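Methane monooxygenase hydroxylase, MmoD (Methylosinus sporium, PDB 6D7K) binds the hydroxylase component of soluble methane monooxygenase and probably regulates its assembly or activity. Local coordinates at residues Trp36-Leu41 / Asp56-Ala61. Residues are numbered along the deposited sequence; the frame is centred on the assembly and turned at random.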
# COMPACT_ATOMS: atom_id res chain seq x y z
N TRP H 36 -11.39 -26.89 -8.93
CA TRP H 36 -11.23 -27.17 -7.52
C TRP H 36 -10.36 -26.06 -6.95
O TRP H 36 -9.39 -25.74 -7.50
CB TRP H 36 -10.60 -28.53 -7.28
CG TRP H 36 -11.43 -29.72 -7.43
CD1 TRP H 36 -11.85 -30.24 -8.55
CD2 TRP H 36 -11.87 -30.59 -6.42
NE1 TRP H 36 -12.55 -31.35 -8.35
CE2 TRP H 36 -12.57 -31.59 -7.02
CE3 TRP H 36 -11.75 -30.60 -5.04
CZ2 TRP H 36 -13.15 -32.59 -6.31
CZ3 TRP H 36 -12.33 -31.57 -4.37
CH2 TRP H 36 -13.00 -32.56 -4.99
N ARG H 37 -10.75 -25.48 -5.83
CA ARG H 37 -10.02 -24.41 -5.22
C ARG H 37 -9.25 -24.82 -4.01
O ARG H 37 -9.79 -25.33 -3.15
CB ARG H 37 -10.99 -23.31 -4.83
CG ARG H 37 -10.45 -21.93 -4.97
CD ARG H 37 -10.78 -21.04 -3.80
NE ARG H 37 -12.01 -20.32 -4.05
CZ ARG H 37 -12.12 -19.02 -4.22
NH1 ARG H 37 -11.08 -18.24 -4.14
NH2 ARG H 37 -13.29 -18.49 -4.47
N TRP H 38 -7.99 -24.52 -3.93
CA TRP H 38 -7.25 -24.94 -2.76
C TRP H 38 -6.57 -23.73 -2.12
O TRP H 38 -6.32 -22.72 -2.78
CB TRP H 38 -6.23 -26.03 -3.11
CG TRP H 38 -5.36 -25.79 -4.34
CD1 TRP H 38 -5.56 -26.31 -5.59
CD2 TRP H 38 -4.16 -25.02 -4.41
NE1 TRP H 38 -4.55 -25.90 -6.43
CE2 TRP H 38 -3.68 -25.11 -5.73
CE3 TRP H 38 -3.43 -24.27 -3.49
CZ2 TRP H 38 -2.53 -24.47 -6.14
CZ3 TRP H 38 -2.29 -23.64 -3.91
CH2 TRP H 38 -1.85 -23.74 -5.22
N GLU H 39 -6.29 -23.85 -0.82
CA GLU H 39 -5.57 -22.84 -0.05
C GLU H 39 -4.59 -23.51 0.90
O GLU H 39 -4.81 -24.64 1.35
CB GLU H 39 -6.52 -21.95 0.75
CG GLU H 39 -7.73 -22.70 1.20
CD GLU H 39 -8.55 -21.92 2.20
OE1 GLU H 39 -9.60 -22.45 2.66
OE2 GLU H 39 -8.16 -20.77 2.53
N ILE H 40 -3.52 -22.80 1.21
CA ILE H 40 -2.48 -23.27 2.11
C ILE H 40 -2.38 -22.29 3.27
O ILE H 40 -2.36 -21.07 3.05
CB ILE H 40 -1.13 -23.40 1.38
CG1 ILE H 40 -1.27 -24.32 0.17
CG2 ILE H 40 -0.05 -23.88 2.36
CD1 ILE H 40 -0.01 -24.40 -0.70
N LEU H 41 -2.32 -22.81 4.50
CA LEU H 41 -2.17 -21.97 5.69
C LEU H 41 -0.88 -22.32 6.39
O LEU H 41 -0.48 -23.48 6.44
CB LEU H 41 -3.33 -22.12 6.67
CG LEU H 41 -4.73 -21.68 6.23
CD1 LEU H 41 -5.13 -22.34 4.95
CD2 LEU H 41 -5.76 -22.01 7.31
N ASP H 56 -7.31 -34.88 -7.27
CA ASP H 56 -6.00 -35.51 -7.41
C ASP H 56 -4.91 -34.47 -7.64
O ASP H 56 -3.85 -34.51 -6.99
CB ASP H 56 -5.99 -36.52 -8.56
CG ASP H 56 -7.14 -37.53 -8.50
OD1 ASP H 56 -8.33 -37.13 -8.44
OD2 ASP H 56 -6.83 -38.74 -8.57
N SER H 57 -5.12 -33.55 -8.60
CA SER H 57 -4.10 -32.55 -8.93
C SER H 57 -4.05 -31.41 -7.91
O SER H 57 -3.02 -30.74 -7.81
CB SER H 57 -4.32 -32.01 -10.35
OG SER H 57 -5.68 -31.68 -10.63
N SER H 58 -5.13 -31.18 -7.16
CA SER H 58 -5.05 -30.34 -5.97
C SER H 58 -3.96 -30.83 -5.04
O SER H 58 -3.14 -30.04 -4.54
CB SER H 58 -6.39 -30.34 -5.25
OG SER H 58 -7.36 -29.60 -5.96
N ARG H 59 -3.94 -32.14 -4.76
CA ARG H 59 -2.94 -32.68 -3.85
C ARG H 59 -1.54 -32.48 -4.41
O ARG H 59 -0.62 -32.06 -3.69
CB ARG H 59 -3.20 -34.15 -3.59
CG ARG H 59 -4.52 -34.40 -2.89
CD ARG H 59 -4.79 -35.88 -2.74
NE ARG H 59 -4.25 -36.41 -1.50
CZ ARG H 59 -4.29 -37.69 -1.16
NH1 ARG H 59 -4.84 -38.59 -1.97
NH2 ARG H 59 -3.78 -38.08 0.00
N LYS H 60 -1.36 -32.77 -5.69
CA LYS H 60 -0.04 -32.64 -6.30
C LYS H 60 0.41 -31.19 -6.31
O LYS H 60 1.58 -30.90 -6.02
CB LYS H 60 -0.10 -33.23 -7.71
CG LYS H 60 -0.35 -34.72 -7.73
CD LYS H 60 0.97 -35.49 -7.55
CE LYS H 60 2.09 -34.87 -8.41
NZ LYS H 60 3.48 -35.41 -8.19
N ALA H 61 -0.52 -30.28 -6.61
CA ALA H 61 -0.23 -28.85 -6.61
C ALA H 61 0.22 -28.37 -5.23
O ALA H 61 1.25 -27.71 -5.09
CB ALA H 61 -1.47 -28.08 -7.06
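S58 OG, buried where strand 36-42 meets the first turns of helix 55-74, is held by two hydrogen bonds, one with the carbonyl O of S54 one turn back along the chain and one with OG1 of T29 on the neighbouring strand. What it shows to W36 and W38 is therefore mere van der Waals contact: the OG lies 3.7 Å from W36 CB and 3.8 Å from W38 CD1, and no hydrogen bond crosses between the two segments. A chi1 of -72° turns the hydroxyl away from its own carbonyl and toward both tryptophans.

W38 carries most of the rest. Its chi1 of 47° tucks CG in over its own backbone and lays the indole alongside the helix, from CD1 at S58 to the NE1-CZ2 side at A61. The pyrrole side approaches the methyl, with NE1 3.8 Å from A61 CB, and the benzo ring follows at CZ2, 3.9 Å from the same CB. The indole N-H has a weak hydrogen bond of its own, to S52 OG. V62 and V65 of the helix pack on the same indole. Cutting W38 back to an alanine would probably open a gap beside the A61 methyl and cost S52 OG its weak bond from the indole N-H.

The backbones come closest at W38 and S58, whose CA atoms are 6.7 Å apart, and the short segment axes pass at 9.1 Å with an angle of 26° between their directions. R37, pointing away from the helix, makes a salt bridge to E49. Side chains from another protein's chain pack on W36, W38 and A61. Here, then, is the helix-on-sheet core of a four-stranded antiparallel meander, covered on one face by helix 55-74, which follows the last strand.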